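Local atomic coordinates of heme oxygenase (Chlamydomonas reinhardtii, PDB entry 4RAJ), a protein that probably catalyses the oxidative cleavage of heme to biliverdin, with release of carbon monoxide and ferrous iron. Residues I31-S35 with F218-N222; K50-K55 with H105-A109; V63-E68 with Q147-M151; K84-L89 with A190-F195; G155-K159 with T174-Y179. All coordinates share one frame; numbering follows the deposited sequence.

Contact 1 (I31-S35 with F218-N222)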
# COMPACT_ATOMS: atom_id res chain seq x y z
N ILE A 31 7.17 1.11 15.12
CA ILE A 31 6.68 2.08 14.15
C ILE A 31 5.29 1.66 13.65
O ILE A 31 4.49 2.51 13.27
CB ILE A 31 7.68 2.26 12.96
CG1 ILE A 31 7.34 3.50 12.13
CG2 ILE A 31 7.75 1.00 12.10
CD1 ILE A 31 7.40 4.78 12.94
N HIS A 32 5.00 0.36 13.69
CA HIS A 32 3.66 -0.12 13.33
C HIS A 32 2.65 0.40 14.34
O HIS A 32 1.60 0.90 13.97
CB HIS A 32 3.61 -1.65 13.27
CG HIS A 32 2.53 -2.19 12.38
ND1 HIS A 32 1.47 -1.43 11.94
CD2 HIS A 32 2.35 -3.43 11.85
CE1 HIS A 32 0.69 -2.17 11.17
NE2 HIS A 32 1.20 -3.38 11.10
N ASN A 33 2.98 0.32 15.63
CA ASN A 33 2.12 0.89 16.67
C ASN A 33 1.94 2.40 16.51
O ASN A 33 0.85 2.92 16.69
CB ASN A 33 2.67 0.57 18.05
CG ASN A 33 2.70 -0.92 18.33
OD1 ASN A 33 2.07 -1.70 17.62
ND2 ASN A 33 3.43 -1.32 19.36
N VAL A 34 3.02 3.09 16.17
CA VAL A 34 2.92 4.52 15.88
C VAL A 34 1.95 4.78 14.71
O VAL A 34 1.09 5.67 14.76
CB VAL A 34 4.29 5.12 15.54
CG1 VAL A 34 4.13 6.51 14.96
CG2 VAL A 34 5.19 5.15 16.78
N SER A 35 2.09 3.99 13.65
CA SER A 35 1.24 4.15 12.47
C SER A 35 -0.25 3.93 12.78
O SER A 35 -1.11 4.70 12.38
CB SER A 35 1.68 3.18 11.39
OG SER A 35 2.88 3.60 10.81
N PHE A 218 6.85 2.29 6.22
CA PHE A 218 6.11 2.86 7.35
C PHE A 218 6.42 4.35 7.48
O PHE A 218 5.53 5.18 7.68
CB PHE A 218 6.45 2.16 8.67
CG PHE A 218 5.78 0.83 8.84
CD1 PHE A 218 4.51 0.75 9.41
CD2 PHE A 218 6.42 -0.34 8.47
CE1 PHE A 218 3.89 -0.47 9.58
CE2 PHE A 218 5.80 -1.57 8.63
CZ PHE A 218 4.53 -1.63 9.19
N GLY A 219 7.70 4.68 7.39
CA GLY A 219 8.12 6.07 7.53
C GLY A 219 7.48 6.97 6.50
O GLY A 219 6.99 8.07 6.83
N HIS A 220 7.49 6.52 5.24
CA HIS A 220 6.89 7.29 4.16
C HIS A 220 5.39 7.43 4.38
O HIS A 220 4.82 8.51 4.19
CB HIS A 220 7.17 6.62 2.81
CG HIS A 220 8.56 6.86 2.30
ND1 HIS A 220 8.97 8.10 1.84
CD2 HIS A 220 9.62 6.03 2.16
CE1 HIS A 220 10.23 8.02 1.45
NE2 HIS A 220 10.65 6.77 1.63
N ASN A 221 4.73 6.32 4.73
CA ASN A 221 3.29 6.33 4.95
C ASN A 221 2.93 7.31 6.04
O ASN A 221 1.98 8.07 5.92
CB ASN A 221 2.77 4.94 5.30
CG ASN A 221 2.59 4.06 4.09
OD1 ASN A 221 3.04 4.40 3.00
ND2 ASN A 221 1.93 2.92 4.27
N ASN A 222 3.71 7.31 7.12
CA ASN A 222 3.39 8.20 8.24
C ASN A 222 3.53 9.67 7.83
O ASN A 222 2.71 10.50 8.19
CB ASN A 222 4.27 7.87 9.44
CG ASN A 222 3.87 6.57 10.10
OD1 ASN A 222 2.90 5.93 9.69
ND2 ASN A 222 4.63 6.16 11.11
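Ser-35 and Asn-222 make the polar link between helices 29-47 and 204-227, whose segments run almost parallel, 19° apart. OG of Ser-35 donates to OD1 of Asn-222 at 2.6 Å, in the plane of the carbonyl and on a lone pair. Asn-222 presents its amide with CG anti to its own carbonyl carbon (chi1 -72°), and both residues are buried.

The aromatic part rests on Phe-218. Its CE1 lies over one face of the His-32 ring near the rim, the centroids 4.9 Å apart and the planes at 57°, while OG of Ser-35 stands at the Phe-218 edge, 3.6 Å from CD1.

Apolar contacts come from Ile-31, whose branches serve two partners. CG2 makes an off-centre CH-pi contact, 4.3 Å from the Phe-218 centroid, and CD1 runs alongside the Asn-222 amide, 3.6 Å from ND2.

Helix 29-47, which carries His-32, probably corresponds to the proximal helix of the heme oxygenase fold, whose histidine ligates heme iron in relatives. Ser-35 and Phe-218 border the pocket that holds a polyether here, with Asn-221 hydrogen-bonded to that molecule. Since the Ser-35 proton is spent on Asn-222, the hydroxyl can probably offer a further partner only a lone pair.

Contact 2 (K50-K55 with H105-A109); sequences KDLYAK and HYLGA
Lys-50 begins the contact with its aliphatic root: CB lies 3.9 Å from CD1 of Tyr-106. Asp-51 is joined to the other segment through water. OD1 accepts from water 1 at 3.0 Å, and the same water donates to the backbone O of Tyr-106 at 2.8 Å, a carbonyl near the end of helix 96-107. A short acidic side chain suits this place: its carboxylate oxygen reaches the interface, though not to bonding distance of the Tyr-106 carbonyl, and the water completes the link.

Tyr-53 carries its ring with CG anti to the backbone N (chi1 172°), which brings it beside Tyr-106 in an offset edge-to-face pair. Its edge points at the face of Tyr-106 near the rim, the planes 80° apart and CE2 of Tyr-53 3.8 Å from CE2 of Tyr-106. The Tyr-53 ring also meets that of Phe-166 edge-to-face.

Ala-54 is where the backbones come nearest, and a methyl fits. CB touches CB of Tyr-106 at 3.4 Å and CG of Leu-107 at 3.7 Å. Lys-55 adds only a loose brush of CG against CD1 of Leu-107.

Tyr-106 is tied at its far end by a hydrogen bond from OH to O of Gly-173. A leucine in its place would probably leave that carbonyl without its mate and the edge of Tyr-53 without a ring face to meet.

The arrangement belongs to the all-helical heme oxygenase fold: the first turns of helix 50-76 pack on the C-terminal end of helix 96-107, where Gly-108, with positive phi, leaves the helix.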
# COMPACT_ATOMS: atom_id res chain seq x y z
N LYS A 50 -17.47 11.88 3.32
CA LYS A 50 -16.97 10.93 2.32
C LYS A 50 -15.98 11.61 1.39
O LYS A 50 -15.08 10.96 0.87
CB LYS A 50 -18.10 10.30 1.51
CG LYS A 50 -19.24 11.22 1.15
CD LYS A 50 -20.32 10.44 0.42
CE LYS A 50 -20.69 9.15 1.16
NZ LYS A 50 -21.77 8.38 0.46
N ASP A 51 -16.14 12.91 1.18
CA ASP A 51 -15.19 13.63 0.32
C ASP A 51 -13.80 13.69 0.95
O ASP A 51 -12.78 13.58 0.26
CB ASP A 51 -15.69 15.05 0.01
CG ASP A 51 -16.99 15.07 -0.78
OD1 ASP A 51 -17.28 14.11 -1.53
OD2 ASP A 51 -17.72 16.08 -0.67
N LEU A 52 -13.75 13.89 2.27
CA LEU A 52 -12.50 13.90 2.99
C LEU A 52 -11.85 12.52 2.93
O LEU A 52 -10.67 12.39 2.63
CB LEU A 52 -12.74 14.30 4.45
CG LEU A 52 -11.72 15.19 5.13
CD1 LEU A 52 -11.32 16.32 4.19
CD2 LEU A 52 -12.37 15.74 6.40
N TYR A 53 -12.66 11.51 3.20
CA TYR A 53 -12.23 10.12 3.14
C TYR A 53 -11.59 9.80 1.78
O TYR A 53 -10.49 9.25 1.70
CB TYR A 53 -13.43 9.21 3.40
CG TYR A 53 -13.16 7.75 3.17
CD1 TYR A 53 -12.45 7.00 4.11
CD2 TYR A 53 -13.61 7.11 2.02
CE1 TYR A 53 -12.20 5.65 3.89
CE2 TYR A 53 -13.37 5.77 1.80
CZ TYR A 53 -12.67 5.04 2.74
OH TYR A 53 -12.42 3.71 2.51
N ALA A 54 -12.28 10.17 0.71
CA ALA A 54 -11.83 9.85 -0.64
C ALA A 54 -10.57 10.63 -1.03
O ALA A 54 -9.69 10.10 -1.73
CB ALA A 54 -12.96 10.13 -1.64
N LYS A 55 -10.47 11.88 -0.60
CA LYS A 55 -9.23 12.64 -0.81
C LYS A 55 -8.05 11.98 -0.13
O LYS A 55 -6.94 11.94 -0.69
CB LYS A 55 -9.38 14.08 -0.31
CG LYS A 55 -9.96 14.99 -1.34
CD LYS A 55 -10.31 16.35 -0.78
CE LYS A 55 -11.80 16.62 -0.93
NZ LYS A 55 -12.11 18.07 -1.08
N HIS A 105 -15.71 7.06 -7.65
CA HIS A 105 -17.04 6.87 -7.06
C HIS A 105 -17.43 8.00 -6.11
O HIS A 105 -18.52 8.59 -6.21
CB HIS A 105 -17.14 5.54 -6.31
CG HIS A 105 -18.47 5.37 -5.63
ND1 HIS A 105 -18.63 5.47 -4.27
CD2 HIS A 105 -19.71 5.19 -6.15
CE1 HIS A 105 -19.91 5.33 -3.97
NE2 HIS A 105 -20.58 5.14 -5.09
N TYR A 106 -16.55 8.32 -5.17
CA TYR A 106 -16.90 9.30 -4.15
C TYR A 106 -16.88 10.73 -4.67
O TYR A 106 -17.74 11.53 -4.30
CB TYR A 106 -15.95 9.18 -2.96
CG TYR A 106 -16.17 7.94 -2.14
CD1 TYR A 106 -17.30 7.81 -1.34
CD2 TYR A 106 -15.26 6.88 -2.16
CE1 TYR A 106 -17.51 6.69 -0.58
CE2 TYR A 106 -15.47 5.74 -1.39
CZ TYR A 106 -16.61 5.66 -0.60
OH TYR A 106 -16.86 4.54 0.17
N LEU A 107 -15.93 11.04 -5.54
CA LEU A 107 -15.64 12.44 -5.88
C LEU A 107 -16.23 12.88 -7.22
O LEU A 107 -16.39 14.08 -7.48
CB LEU A 107 -14.13 12.68 -5.86
CG LEU A 107 -13.42 12.47 -4.52
CD1 LEU A 107 -11.98 12.92 -4.62
CD2 LEU A 107 -14.14 13.23 -3.39
N GLY A 108 -16.54 11.91 -8.08
CA GLY A 108 -17.23 12.22 -9.32
C GLY A 108 -16.34 12.86 -10.37
O GLY A 108 -15.13 12.65 -10.39
N ALA A 109 -16.95 13.66 -11.24
CA ALA A 109 -16.28 14.10 -12.47
C ALA A 109 -14.95 14.83 -12.24
O ALA A 109 -13.99 14.62 -12.99
CB ALA A 109 -17.23 14.99 -13.27
O HOH W 1 -19.57 12.42 -2.32

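Contact 3 (V63-E68 with Q147-M151); sequences VFVALE and QHLAM
The helix that carries His-148, together with helix 155-165, probably corresponds to the distal helix of the heme oxygenase fold, and here His-148 meets Glu-68 and Phe-64 of helix 50-76 in the buried core. The segment axes are 12.2 Å apart at an angle of 130°, a gap that large side chains span.

NE2 of His-148 donates to OE2 of Glu-68 at 2.8 Å, with an N-H...O angle of 157°. The acceptor lies near the imidazole plane and uses its anti lone pair. OE2 also accepts from the backbone N of Arg-95, and OE1 from N of Ala-96, so the buried carboxylate is gripped at both oxygens.

Phe-64 turns its edge to the face of His-148, the planes 80° apart, with CE1 over the imidazole centre. At the imidazole edge, CD2 of Leu-67 comes 3.4 Å from CE1 of His-148. Imidazole suits this place, offering an edge donor and a face to an aromatic neighbour.

Gln-147 turns its amide elsewhere, to Asn-221 and Tyr-125, but rests its CB 3.8 Å from CE1 of Phe-64. CG of Met-151 packs 3.5 Å from CZ of Phe-64, and its SD makes an oblique Met-aromatic contact, 5.2 Å from the centroid of that ring.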
# COMPACT_ATOMS: atom_id res chain seq x y z
N VAL A 63 0.35 6.36 -4.20
CA VAL A 63 1.38 5.44 -3.68
C VAL A 63 1.32 4.13 -4.45
O VAL A 63 2.34 3.63 -4.98
CB VAL A 63 1.22 5.16 -2.18
CG1 VAL A 63 2.15 4.00 -1.75
CG2 VAL A 63 1.50 6.44 -1.36
N PHE A 64 0.14 3.55 -4.56
CA PHE A 64 0.05 2.28 -5.27
C PHE A 64 0.27 2.41 -6.78
O PHE A 64 0.82 1.50 -7.38
CB PHE A 64 -1.29 1.59 -4.97
CG PHE A 64 -1.31 0.94 -3.62
CD1 PHE A 64 -0.67 -0.27 -3.42
CD2 PHE A 64 -1.90 1.56 -2.54
CE1 PHE A 64 -0.64 -0.86 -2.16
CE2 PHE A 64 -1.88 0.98 -1.27
CZ PHE A 64 -1.25 -0.23 -1.09
N VAL A 65 -0.12 3.52 -7.40
CA VAL A 65 0.22 3.72 -8.81
C VAL A 65 1.75 3.64 -8.98
O VAL A 65 2.25 2.96 -9.88
CB VAL A 65 -0.28 5.08 -9.35
CG1 VAL A 65 0.46 5.46 -10.62
CG2 VAL A 65 -1.79 5.02 -9.60
N ALA A 66 2.47 4.31 -8.08
CA ALA A 66 3.93 4.41 -8.18
C ALA A 66 4.60 3.05 -7.98
O ALA A 66 5.45 2.65 -8.77
CB ALA A 66 4.47 5.41 -7.16
N LEU A 67 4.22 2.36 -6.90
CA LEU A 67 4.76 1.04 -6.59
C LEU A 67 4.48 0.03 -7.71
O LEU A 67 5.36 -0.73 -8.15
CB LEU A 67 4.18 0.54 -5.26
CG LEU A 67 4.55 -0.83 -4.71
CD1 LEU A 67 6.06 -1.07 -4.77
CD2 LEU A 67 4.07 -0.92 -3.27
N GLU A 68 3.25 0.03 -8.20
CA GLU A 68 2.87 -0.96 -9.18
C GLU A 68 3.47 -0.65 -10.56
O GLU A 68 3.79 -1.56 -11.32
CB GLU A 68 1.33 -1.09 -9.22
CG GLU A 68 0.84 -1.89 -8.00
CD GLU A 68 -0.63 -1.72 -7.66
OE1 GLU A 68 -1.41 -1.33 -8.55
OE2 GLU A 68 -1.00 -2.00 -6.50
N GLN A 147 2.97 -2.74 2.10
CA GLN A 147 1.81 -2.02 1.58
C GLN A 147 0.69 -2.95 1.14
O GLN A 147 -0.44 -2.84 1.60
CB GLN A 147 2.22 -1.14 0.39
CG GLN A 147 3.38 -0.15 0.68
CD GLN A 147 2.94 1.03 1.52
OE1 GLN A 147 1.84 1.04 2.07
NE2 GLN A 147 3.79 2.06 1.60
N HIS A 148 1.00 -3.87 0.24
CA HIS A 148 -0.05 -4.69 -0.33
C HIS A 148 -0.64 -5.67 0.66
O HIS A 148 -1.83 -5.98 0.61
CB HIS A 148 0.47 -5.45 -1.54
CG HIS A 148 0.66 -4.58 -2.73
ND1 HIS A 148 1.83 -3.88 -2.97
CD2 HIS A 148 -0.17 -4.28 -3.76
CE1 HIS A 148 1.71 -3.20 -4.09
NE2 HIS A 148 0.50 -3.42 -4.59
N LEU A 149 0.18 -6.17 1.57
CA LEU A 149 -0.30 -7.20 2.48
C LEU A 149 -1.15 -6.58 3.60
O LEU A 149 -2.07 -7.21 4.11
CB LEU A 149 0.87 -8.02 3.04
CG LEU A 149 1.19 -9.30 2.24
CD1 LEU A 149 1.40 -9.03 0.76
CD2 LEU A 149 2.39 -10.05 2.81
N ALA A 150 -0.87 -5.33 3.93
CA ALA A 150 -1.69 -4.62 4.91
C ALA A 150 -3.09 -4.34 4.35
O ALA A 150 -4.08 -4.44 5.08
CB ALA A 150 -1.01 -3.33 5.36
N MET A 151 -3.17 -4.01 3.06
CA MET A 151 -4.47 -3.79 2.42
C MET A 151 -5.34 -5.04 2.50
O MET A 151 -6.57 -4.96 2.67
CB MET A 151 -4.29 -3.36 0.97
CG MET A 151 -3.58 -2.01 0.87
SD MET A 151 -4.63 -0.68 1.51
CE MET A 151 -5.98 -0.90 0.36

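Contact 4 (K84-L89 with A190-F195); sequences KFKDVL and AFKKQF
Gln-194 reaches from helix 184-200 across the ring of Phe-85: CG anti to the backbone N (chi1 -177°) aims the chain at the ring, and it stays extended beyond CG. CB passes CE2 of Phe-85 at 4.0 Å. CG then settles over the ring face in a CH-pi contact, 3.9 Å from the centroid. CD carries the amide onward, its plane only 11° from that of the ring, so the two flat groups stack.

At the tip the amide divides its work. NE2 donates to the backbone O of Lys-84 from above the carbonyl plane; the modelled 2.5 Å is short enough for the exact length to be doubtful. OE1 accepts from water 2 at 2.8 Å, which in turn accepts from N of Val-88, and CG1 of Val-88 lies 3.6 Å from OE1. A leucine here would probably leave Lys-84 O and the water without their amide partner and take the flat group off the face of Phe-85.

Beside this arm, CD2 of Phe-85 meets CE2 of Phe-191 at 3.6 Å, with the rings oblique. The whole joins the short helix 86-89 and the two residues before it to helix 184-200; helix 140-151 also packs here, Leu-141 against Phe-85 and Val-144 against Phe-191.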
# COMPACT_ATOMS: atom_id res chain seq x y z
N LYS A 84 10.34 -13.66 -10.43
CA LYS A 84 10.02 -14.86 -9.66
C LYS A 84 8.68 -14.72 -8.95
O LYS A 84 8.04 -15.72 -8.64
CB LYS A 84 11.13 -15.16 -8.65
CG LYS A 84 12.42 -15.63 -9.30
CD LYS A 84 13.50 -15.90 -8.26
CE LYS A 84 14.76 -16.47 -8.89
NZ LYS A 84 14.53 -17.82 -9.48
N PHE A 85 8.25 -13.48 -8.73
CA PHE A 85 7.03 -13.19 -7.98
C PHE A 85 5.84 -12.84 -8.88
O PHE A 85 4.77 -12.50 -8.38
CB PHE A 85 7.28 -12.01 -7.01
CG PHE A 85 8.13 -12.38 -5.82
CD1 PHE A 85 9.50 -12.56 -5.95
CD2 PHE A 85 7.55 -12.55 -4.56
CE1 PHE A 85 10.29 -12.91 -4.85
CE2 PHE A 85 8.33 -12.88 -3.47
CZ PHE A 85 9.71 -13.06 -3.61
N LYS A 86 6.04 -12.92 -10.19
CA LYS A 86 5.00 -12.53 -11.14
C LYS A 86 3.62 -13.11 -10.82
O LYS A 86 2.62 -12.39 -10.82
CB LYS A 86 5.40 -12.91 -12.57
CG LYS A 86 4.34 -12.62 -13.61
CD LYS A 86 4.97 -12.26 -14.94
CE LYS A 86 3.94 -12.06 -16.03
NZ LYS A 86 4.56 -11.51 -17.27
N ASP A 87 3.55 -14.41 -10.54
CA ASP A 87 2.24 -15.02 -10.28
C ASP A 87 1.54 -14.47 -9.03
O ASP A 87 0.33 -14.25 -9.04
CB ASP A 87 2.37 -16.54 -10.18
CG ASP A 87 2.75 -17.19 -11.50
OD1 ASP A 87 2.56 -16.55 -12.57
OD2 ASP A 87 3.22 -18.35 -11.48
N VAL A 88 2.30 -14.21 -7.96
CA VAL A 88 1.71 -13.71 -6.73
C VAL A 88 1.42 -12.20 -6.82
O VAL A 88 0.52 -11.69 -6.17
CB VAL A 88 2.60 -14.02 -5.48
CG1 VAL A 88 2.76 -15.53 -5.29
CG2 VAL A 88 3.97 -13.37 -5.58
N LEU A 89 2.17 -11.49 -7.66
CA LEU A 89 1.96 -10.05 -7.83
C LEU A 89 0.78 -9.73 -8.75
O LEU A 89 -0.01 -8.82 -8.48
CB LEU A 89 3.22 -9.39 -8.40
CG LEU A 89 4.44 -9.29 -7.49
CD1 LEU A 89 5.64 -8.77 -8.27
CD2 LEU A 89 4.14 -8.38 -6.32
N ALA A 190 0.49 -16.68 0.15
CA ALA A 190 1.33 -17.08 -0.98
C ALA A 190 2.53 -16.14 -1.14
O ALA A 190 3.65 -16.57 -1.41
CB ALA A 190 0.51 -17.11 -2.27
N PHE A 191 2.28 -14.84 -1.01
CA PHE A 191 3.38 -13.89 -1.10
C PHE A 191 4.36 -14.09 0.05
O PHE A 191 5.57 -14.08 -0.15
CB PHE A 191 2.89 -12.45 -1.12
CG PHE A 191 4.00 -11.46 -1.28
CD1 PHE A 191 4.66 -10.94 -0.17
CD2 PHE A 191 4.43 -11.09 -2.55
CE1 PHE A 191 5.72 -10.05 -0.32
CE2 PHE A 191 5.49 -10.21 -2.71
CZ PHE A 191 6.13 -9.68 -1.59
N LYS A 192 3.83 -14.25 1.26
CA LYS A 192 4.69 -14.44 2.43
C LYS A 192 5.60 -15.65 2.27
O LYS A 192 6.79 -15.58 2.53
CB LYS A 192 3.87 -14.63 3.70
CG LYS A 192 3.46 -13.38 4.40
CD LYS A 192 3.34 -13.70 5.87
CE LYS A 192 2.90 -12.51 6.67
NZ LYS A 192 1.42 -12.53 6.80
N LYS A 193 5.02 -16.76 1.86
CA LYS A 193 5.78 -18.00 1.69
C LYS A 193 6.91 -17.83 0.69
O LYS A 193 8.05 -18.21 0.97
CB LYS A 193 4.85 -19.13 1.24
CG LYS A 193 5.54 -20.47 1.01
CD LYS A 193 4.55 -21.61 1.20
CE LYS A 193 5.16 -22.94 0.81
NZ LYS A 193 5.53 -22.93 -0.63
N GLN A 194 6.61 -17.24 -0.45
CA GLN A 194 7.65 -17.01 -1.45
C GLN A 194 8.66 -15.96 -1.01
O GLN A 194 9.85 -16.11 -1.27
CB GLN A 194 7.04 -16.60 -2.79
CG GLN A 194 8.10 -16.43 -3.87
CD GLN A 194 7.51 -16.36 -5.26
OE1 GLN A 194 6.30 -16.24 -5.43
NE2 GLN A 194 8.37 -16.44 -6.26
N PHE A 195 8.19 -14.89 -0.37
CA PHE A 195 9.07 -13.84 0.12
C PHE A 195 10.10 -14.41 1.10
O PHE A 195 11.28 -14.05 1.07
CB PHE A 195 8.26 -12.72 0.78
CG PHE A 195 9.06 -11.48 1.11
CD1 PHE A 195 9.66 -10.73 0.11
CD2 PHE A 195 9.17 -11.04 2.42
CE1 PHE A 195 10.37 -9.57 0.41
CE2 PHE A 195 9.89 -9.89 2.72
CZ PHE A 195 10.49 -9.16 1.71
O HOH W 2 4.81 -15.94 -7.82

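Contact 5 (G155-K159 with T174-Y179); sequences GQIVK and TAAFDY
Lys-159 and Asp-178 form the salt bridge of this contact, NZ to OD1 at 3.0 Å. The lysine comes from the anti side of that oxygen, while OG1 of Thr-174 donates to it from the syn side at 2.9 Å. The two donors stand off opposite faces of the carboxylate plane, which should limit its turning. Thr-174 OG1 is in turn bonded to Arg-163, a second positive group that may help stabilise the acid's charge.

Gln-156 supplies the other polar tie. Its NE2 gives a hydrogen bond to O of Phe-177 at 3.0 Å, in the carbonyl plane and on a lone pair, with an N-H...O angle of 157°. A bend at chi2 (-51°) brings the amide back from a CB that points away, and NE2 also donates to O of Met-151. Beyond it, CE1 of Tyr-179 lies 3.6 Å from NE2, which meets that ring at its edge.

Helix 155-165 follows helix 140-151 after a short break, consistent with the glycine-containing kink of the distal helix in heme oxygenases, and the loop 174-179 packs against its start. Gly-155 suits this spot, since a CB there would collide with CD1 of Phe-177; its own O sits 3.3 Å from that atom.

Lys-159 runs out extended, and its CB rests 3.7 Å from CB of Phe-177, so one long chain serves both packing and charge. Val-158 lies over a face of the Phe-177 ring, CG1 to CZ 3.7 Å, and Tyr-53 from helix 50-76 touches both side chains.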
# COMPACT_ATOMS: atom_id res chain seq x y z
N GLY A 155 -6.79 -3.50 6.19
CA GLY A 155 -7.65 -2.80 5.24
C GLY A 155 -9.10 -3.27 5.28
O GLY A 155 -10.01 -2.50 4.98
N GLN A 156 -9.32 -4.53 5.66
CA GLN A 156 -10.69 -5.07 5.72
C GLN A 156 -11.50 -4.40 6.83
O GLN A 156 -12.73 -4.38 6.79
CB GLN A 156 -10.67 -6.58 5.92
CG GLN A 156 -9.87 -7.32 4.87
CD GLN A 156 -10.28 -6.92 3.46
OE1 GLN A 156 -11.37 -7.27 3.00
NE2 GLN A 156 -9.41 -6.18 2.77
N ILE A 157 -10.80 -3.85 7.82
CA ILE A 157 -11.48 -3.17 8.91
C ILE A 157 -11.95 -1.79 8.47
O ILE A 157 -13.08 -1.39 8.75
CB ILE A 157 -10.56 -3.04 10.14
CG1 ILE A 157 -10.22 -4.42 10.70
CG2 ILE A 157 -11.22 -2.19 11.22
CD1 ILE A 157 -9.10 -4.42 11.73
N VAL A 158 -11.09 -1.06 7.76
CA VAL A 158 -11.48 0.22 7.17
C VAL A 158 -12.67 0.02 6.24
O VAL A 158 -13.61 0.79 6.24
CB VAL A 158 -10.30 0.85 6.39
CG1 VAL A 158 -10.76 2.09 5.64
CG2 VAL A 158 -9.16 1.19 7.34
N LYS A 159 -12.61 -1.05 5.44
CA LYS A 159 -13.68 -1.37 4.51
C LYS A 159 -15.03 -1.55 5.22
O LYS A 159 -16.05 -0.99 4.79
CB LYS A 159 -13.31 -2.65 3.74
CG LYS A 159 -14.45 -3.40 3.13
CD LYS A 159 -13.89 -4.51 2.27
CE LYS A 159 -14.90 -5.59 2.05
NZ LYS A 159 -14.44 -6.54 0.99
N THR A 174 -15.79 0.30 -1.79
CA THR A 174 -14.62 -0.23 -1.09
C THR A 174 -13.73 -1.05 -2.00
O THR A 174 -13.12 -2.03 -1.56
CB THR A 174 -15.02 -1.09 0.14
OG1 THR A 174 -15.72 -2.27 -0.29
CG2 THR A 174 -15.91 -0.29 1.11
N ALA A 175 -13.65 -0.65 -3.27
CA ALA A 175 -12.87 -1.42 -4.24
C ALA A 175 -11.37 -1.45 -3.90
O ALA A 175 -10.67 -2.40 -4.24
CB ALA A 175 -13.08 -0.87 -5.66
N ALA A 176 -10.91 -0.41 -3.20
CA ALA A 176 -9.52 -0.37 -2.73
C ALA A 176 -9.19 -1.55 -1.83
O ALA A 176 -8.04 -2.00 -1.77
CB ALA A 176 -9.25 0.94 -1.98
N PHE A 177 -10.21 -2.04 -1.13
CA PHE A 177 -10.07 -3.11 -0.14
C PHE A 177 -10.73 -4.44 -0.55
O PHE A 177 -10.80 -5.37 0.25
CB PHE A 177 -10.66 -2.64 1.19
CG PHE A 177 -10.12 -1.31 1.65
CD1 PHE A 177 -8.84 -1.21 2.15
CD2 PHE A 177 -10.90 -0.16 1.55
CE1 PHE A 177 -8.34 0.02 2.56
CE2 PHE A 177 -10.41 1.07 1.96
CZ PHE A 177 -9.13 1.16 2.46
N ASP A 178 -11.21 -4.52 -1.79
CA ASP A 178 -11.92 -5.72 -2.24
C ASP A 178 -10.98 -6.73 -2.92
O ASP A 178 -10.04 -6.35 -3.62
CB ASP A 178 -13.05 -5.36 -3.21
CG ASP A 178 -14.20 -4.62 -2.53
OD1 ASP A 178 -14.32 -4.63 -1.28
OD2 ASP A 178 -14.99 -4.02 -3.27
N TYR A 179 -11.28 -8.01 -2.73
CA TYR A 179 -10.55 -9.10 -3.36
C TYR A 179 -11.55 -10.09 -3.92
O TYR A 179 -11.83 -11.11 -3.30
CB TYR A 179 -9.60 -9.78 -2.35
CG TYR A 179 -8.53 -8.82 -1.88
CD1 TYR A 179 -8.79 -7.92 -0.84
CD2 TYR A 179 -7.27 -8.80 -2.47
CE1 TYR A 179 -7.82 -7.00 -0.41
CE2 TYR A 179 -6.29 -7.89 -2.04
CZ TYR A 179 -6.58 -7.00 -1.01
OH TYR A 179 -5.63 -6.09 -0.58

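Contact 3 lies near the middle of the chain and touches three of the others. It meets contact 1 through Asn-221 OD1 and Gln-147 NE2, probably hydrogen-bonded at 2.8 Å; both residues line the polyether pocket of this heme-free crystal, which may mark part of the heme site. It passes into contact 5 across the helix break, Ala-150 O to Gly-155 N at 3.1 Å, and meets contact 4 where Leu-149 CD2 packs 3.9 Å from Phe-191 CD1. Contact 5 touches contact 2, Tyr-53 OH to Phe-177 CE2 at 3.4 Å. Contacts 2 and 4, with centres about 33 Å apart, lie on opposite sides of the chain's centre.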